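Sulfide-quinone reductase (Aquifex aeolicus, PDB 3HYV) oxidises hydrogen sulfide with a quinone through a bound FAD, building up polysulfide that is released typically as cyclooctasulfur. Local coordinates at residues P311-M316 / L343-I348. Residues are numbered along the deposited sequence; the frame is centred on the assembly and turned at random.
With FAD (flavin-adenine dinucleotide), chain G.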
ATOM      1  N   PRO A 311     -21.224   4.489  13.529  1.00 38.46           N
ATOM      2  CA  PRO A 311     -21.690   3.264  14.211  1.00 38.05           C
ATOM      3  C   PRO A 311     -21.855   3.396  15.740  1.00 37.97           C
ATOM      4  O   PRO A 311     -21.089   4.108  16.396  1.00 37.69           O
ATOM      5  CB  PRO A 311     -20.599   2.233  13.884  1.00 37.87           C
ATOM      6  CG  PRO A 311     -19.376   3.053  13.546  1.00 38.57           C
ATOM      7  CD  PRO A 311     -19.905   4.304  12.887  1.00 38.31           C
ATOM      8  N   LYS A 312     -22.878   2.732  16.278  1.00 37.74           N
ATOM      9  CA  LYS A 312     -23.008   2.495  17.721  1.00 37.70           C
ATOM     10  C   LYS A 312     -22.860   0.985  17.968  1.00 37.97           C
ATOM     11  O   LYS A 312     -23.775   0.195  17.680  1.00 38.08           O
ATOM     12  CB  LYS A 312     -24.335   3.031  18.285  1.00 37.15           C
ATOM     13  CG  LYS A 312     -24.474   4.576  18.299  1.00 36.83           C
ATOM     14  CD  LYS A 312     -25.166   5.084  17.011  1.00 37.05           C
ATOM     15  CE  LYS A 312     -25.603   6.547  17.118  1.00 36.96           C
ATOM     16  NZ  LYS A 312     -26.752   6.871  16.219  1.00 35.69           N
ATOM     17  N   THR A 313     -21.686   0.610  18.468  1.00 38.06           N
ATOM     18  CA  THR A 313     -21.285  -0.783  18.651  1.00 38.56           C
ATOM     19  C   THR A 313     -21.647  -1.261  20.058  1.00 38.15           C
ATOM     20  O   THR A 313     -22.017  -0.456  20.914  1.00 38.10           O
ATOM     21  CB  THR A 313     -19.751  -0.974  18.393  1.00 38.73           C
ATOM     22  OG1 THR A 313     -18.994  -0.393  19.464  1.00 39.75           O
ATOM     23  CG2 THR A 313     -19.334  -0.319  17.084  1.00 39.97           C
ATOM     24  N   GLY A 314     -21.532  -2.568  20.293  1.00 38.20           N
ATOM     25  CA  GLY A 314     -21.944  -3.182  21.561  1.00 37.81           C
ATOM     26  C   GLY A 314     -21.241  -2.619  22.785  1.00 38.08           C
ATOM     27  O   GLY A 314     -21.885  -2.316  23.785  1.00 37.95           O
ATOM     28  N   MET A 315     -19.924  -2.468  22.700  1.00 38.22           N
ATOM     29  CA  MET A 315     -19.135  -1.899  23.794  1.00 39.81           C
ATOM     30  C   MET A 315     -19.495  -0.432  24.121  1.00 38.98           C
ATOM     31  O   MET A 315     -19.565  -0.072  25.299  1.00 38.89           O
ATOM     32  CB  MET A 315     -17.628  -2.066  23.542  1.00 39.21           C
ATOM     33  CG  MET A 315     -16.765  -1.452  24.641  1.00 41.41           C
ATOM     34  SD  MET A 315     -15.020  -1.915  24.657  1.00 43.87           S
ATOM     35  CE  MET A 315     -15.130  -3.468  25.522  1.00 45.31           C
ATOM     36  N   MET A 316     -19.722   0.389  23.088  1.00 38.16           N
ATOM     37  CA  MET A 316     -20.152   1.785  23.258  1.00 37.96           C
ATOM     38  C   MET A 316     -21.489   1.870  24.003  1.00 37.19           C
ATOM     39  O   MET A 316     -21.643   2.676  24.911  1.00 37.74           O
ATOM     40  CB  MET A 316     -20.285   2.502  21.898  1.00 37.66           C
ATOM     41  CG  MET A 316     -18.995   2.634  21.084  1.00 38.17           C
ATOM     42  SD  MET A 316     -19.298   3.087  19.350  1.00 38.87           S
ATOM     43  CE  MET A 316     -19.811   4.794  19.531  1.00 36.41           C
ATOM     44  N   LEU A 343     -17.004   5.593  25.332  1.00 37.02           N
ATOM     45  CA  LEU A 343     -17.333   5.294  23.925  1.00 37.79           C
ATOM     46  C   LEU A 343     -16.151   4.707  23.139  1.00 38.54           C
ATOM     47  O   LEU A 343     -15.836   5.150  22.029  1.00 38.64           O
ATOM     48  CB  LEU A 343     -17.957   6.509  23.214  1.00 37.10           C
ATOM     49  CG  LEU A 343     -19.261   7.079  23.805  1.00 37.00           C
ATOM     50  CD1 LEU A 343     -19.677   8.396  23.121  1.00 35.74           C
ATOM     51  CD2 LEU A 343     -20.419   6.058  23.779  1.00 35.60           C
ATOM     52  N   SER A 344     -15.492   3.716  23.735  1.00 39.66           N
ATOM     53  CA  SER A 344     -14.466   2.941  23.041  1.00 40.87           C
ATOM     54  C   SER A 344     -15.108   1.680  22.470  1.00 41.93           C
ATOM     55  O   SER A 344     -16.218   1.316  22.861  1.00 41.99           O
ATOM     56  CB  SER A 344     -13.289   2.606  23.966  1.00 40.76           C
ATOM     57  OG  SER A 344     -13.713   1.932  25.140  1.00 40.82           O
ATOM     58  N   ALA A 345     -14.423   1.026  21.538  1.00 43.33           N
ATOM     59  CA  ALA A 345     -14.988  -0.140  20.857  1.00 44.35           C
ATOM     60  C   ALA A 345     -13.959  -1.222  20.571  1.00 45.13           C
ATOM     61  O   ALA A 345     -12.874  -0.943  20.054  1.00 45.08           O
ATOM     62  CB  ALA A 345     -15.664   0.282  19.567  1.00 44.53           C
ATOM     63  N   ILE A 346     -14.316  -2.451  20.942  1.00 46.15           N
ATOM     64  CA  ILE A 346     -13.617  -3.664  20.537  1.00 46.75           C
ATOM     65  C   ILE A 346     -14.544  -4.361  19.556  1.00 46.94           C
ATOM     66  O   ILE A 346     -15.596  -4.857  19.954  1.00 47.45           O
ATOM     67  CB  ILE A 346     -13.361  -4.597  21.748  1.00 46.97           C
ATOM     68  CG1 ILE A 346     -12.367  -3.962  22.710  1.00 47.88           C
ATOM     69  CG2 ILE A 346     -12.864  -5.984  21.298  1.00 47.43           C
ATOM     70  CD1 ILE A 346     -12.298  -4.648  24.063  1.00 50.46           C
ATOM     71  N   CYS A 347     -14.178  -4.370  18.276  1.00 47.20           N
ATOM     72  CA  CYS A 347     -14.993  -5.027  17.234  1.00 46.91           C
ATOM     73  C   CYS A 347     -14.274  -6.186  16.550  1.00 46.22           C
ATOM     74  O   CYS A 347     -13.090  -6.081  16.204  1.00 46.37           O
ATOM     75  CB  CYS A 347     -15.453  -4.024  16.173  1.00 46.95           C
ATOM     76  SG  CYS A 347     -16.323  -2.606  16.835  0.70 48.58           S
ATOM     77  N   ILE A 348     -14.998  -7.291  16.363  1.00 45.04           N
ATOM     78  CA  ILE A 348     -14.477  -8.443  15.633  1.00 43.58           C
ATOM     79  C   ILE A 348     -15.336  -8.725  14.400  1.00 43.05           C
ATOM     80  O   ILE A 348     -16.548  -8.948  14.513  1.00 42.68           O
ATOM     81  CB  ILE A 348     -14.351  -9.692  16.537  1.00 43.63           C
ATOM     82  CG1 ILE A 348     -13.378  -9.405  17.687  1.00 43.89           C
ATOM     83  CG2 ILE A 348     -13.872 -10.904  15.734  1.00 42.98           C
ATOM     84  CD1 ILE A 348     -13.647 -10.191  18.939  1.00 44.37           C
TER
HETATM   85  PA  FAD G 441     -31.627  -3.336  19.599  1.00 25.44           P
HETATM   86  O1A FAD G 441     -30.632  -4.220  20.311  1.00 25.20           O
HETATM   87  O2A FAD G 441     -31.948  -3.603  18.152  1.00 25.93           O
HETATM   88  O5B FAD G 441     -33.016  -3.393  20.426  1.00 25.84           O
HETATM   89  C5B FAD G 441     -34.002  -2.355  20.467  1.00 25.84           C
HETATM   90  C4B FAD G 441     -35.295  -2.940  21.032  1.00 27.43           C
HETATM   91  O4B FAD G 441     -36.373  -1.989  21.037  1.00 28.04           O
HETATM   92  C3B FAD G 441     -35.774  -4.107  20.184  1.00 29.02           C
HETATM   93  O3B FAD G 441     -36.204  -5.152  21.051  1.00 29.56           O
HETATM   94  C2B FAD G 441     -36.973  -3.566  19.439  1.00 30.41           C
HETATM   95  O2B FAD G 441     -37.885  -4.620  19.159  1.00 32.91           O
HETATM   96  C1B FAD G 441     -37.543  -2.571  20.443  1.00 30.11           C
HETATM   97  N9A FAD G 441     -38.458  -1.533  19.878  1.00 30.49           N
HETATM   98  C8A FAD G 441     -38.382  -0.916  18.680  1.00 30.35           C
HETATM   99  N7A FAD G 441     -39.407  -0.029  18.567  1.00 30.47           N
HETATM  100  C5A FAD G 441     -40.135  -0.104  19.697  1.00 30.61           C
HETATM  101  C6A FAD G 441     -41.278   0.547  20.157  1.00 30.97           C
HETATM  102  N6A FAD G 441     -41.899   1.487  19.397  1.00 30.91           N
HETATM  103  N1A FAD G 441     -41.766   0.241  21.378  1.00 29.98           N
HETATM  104  C2A FAD G 441     -41.175  -0.678  22.149  1.00 30.20           C
HETATM  105  N3A FAD G 441     -40.076  -1.317  21.737  1.00 30.02           N
HETATM  106  C4A FAD G 441     -39.532  -1.046  20.520  1.00 30.50           C
HETATM  107  N1  FAD G 441     -21.984  -4.427  17.373  1.00 28.30           N
HETATM  108  C2  FAD G 441     -20.848  -4.995  17.871  1.00 28.51           C
HETATM  109  O2  FAD G 441     -20.252  -4.458  18.820  1.00 28.64           O
HETATM  110  N3  FAD G 441     -20.350  -6.150  17.373  1.00 28.47           N
HETATM  111  C4  FAD G 441     -20.989  -6.753  16.348  1.00 28.39           C
HETATM  112  O4  FAD G 441     -20.479  -7.902  15.842  1.00 28.28           O
HETATM  113  C4X FAD G 441     -22.157  -6.193  15.815  1.00 28.40           C
HETATM  114  N5  FAD G 441     -22.797  -6.804  14.789  1.00 28.17           N
HETATM  115  C5X FAD G 441     -23.929  -6.260  14.278  1.00 28.64           C
HETATM  116  C6  FAD G 441     -24.593  -6.899  13.221  1.00 28.37           C
HETATM  117  C7  FAD G 441     -25.759  -6.356  12.675  1.00 28.41           C
HETATM  118  C7M FAD G 441     -26.430  -7.085  11.536  1.00 28.41           C
HETATM  119  C8  FAD G 441     -26.272  -5.162  13.192  1.00 28.44           C
HETATM  120  C8M FAD G 441     -27.526  -4.507  12.639  1.00 28.72           C
HETATM  121  C9  FAD G 441     -25.606  -4.536  14.250  1.00 28.12           C
HETATM  122  C9A FAD G 441     -24.432  -5.062  14.808  1.00 28.48           C
HETATM  123  N10 FAD G 441     -23.798  -4.446  15.854  1.00 28.94           N
HETATM  124  C10 FAD G 441     -22.657  -4.994  16.345  1.00 28.13           C
HETATM  125  C1' FAD G 441     -24.314  -3.145  16.365  1.00 28.36           C
HETATM  126  C2' FAD G 441     -25.054  -3.024  17.693  1.00 28.38           C
HETATM  127  O2' FAD G 441     -24.313  -3.650  18.752  1.00 28.79           O
HETATM  128  C3' FAD G 441     -26.472  -3.564  17.565  1.00 27.37           C
HETATM  129  O3' FAD G 441     -27.130  -2.894  16.474  1.00 26.69           O
HETATM  130  C4' FAD G 441     -27.265  -3.451  18.869  1.00 25.30           C
HETATM  131  O4' FAD G 441     -28.287  -4.457  18.861  1.00 23.81           O
HETATM  132  C5' FAD G 441     -27.929  -2.093  19.055  1.00 25.82           C
HETATM  133  O5' FAD G 441     -28.553  -2.068  20.341  1.00 26.63           O
HETATM  134  P   FAD G 441     -29.907  -1.264  20.671  1.00 24.81           P
HETATM  135  O1P FAD G 441     -30.257  -1.558  22.112  1.00 24.62           O
HETATM  136  O2P FAD G 441     -29.676   0.190  20.299  1.00 23.88           O
HETATM  137  O3P FAD G 441     -31.062  -1.830  19.688  1.00 23.86           O
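Thr313 and Cys347 meet on one side of the flavin's pyrimidine plane, displaced beyond the ring's O2/N3 rim; in one of its two conformers, Cys347 SG lies 3.8 Å from Thr313 CG2. The O2 edge meets the start of helix 314-332. In this member of the pyridine nucleotide-disulphide oxidoreductase family, Thr313 is the helix N-cap, and Gly314 N donates to FAD O2 at 2.7 Å (160°). Such a helix start would probably favour negative charge at the O2 end of the reduced flavin. Strand 345-350 runs past the helix start, edge strand of a three-stranded antiparallel sheet, and holds Cys347, thought to carry the persulfide intermediate, beside a bound octathiocane. No hydrogen bond joins the two segments; they meet through van der Waals contacts, many from the two methionines. Ser344 O is approached by two methylenes, Met315 CG at 3.3 Å and Met316 CG at 3.6 Å. Thr313 OG1 is buried against Ala345 CB (3.4 Å) and finds no polar partner. Met316 CB rests on Leu343 CD2; Met316 SD accepts a weak, nearly straight bond from Thr313 N, its CG lying beside its own backbone N (chi1 -63°). Leu407 of helix 401-411 touches both Met315 and Ile346, a quinone-binding residue. With CG anti to the backbone N (chi1 178°), Met315 reaches the strand; a bend at chi3 then presses its CE onto Ile346 CD1 at a tight 3.4 Å.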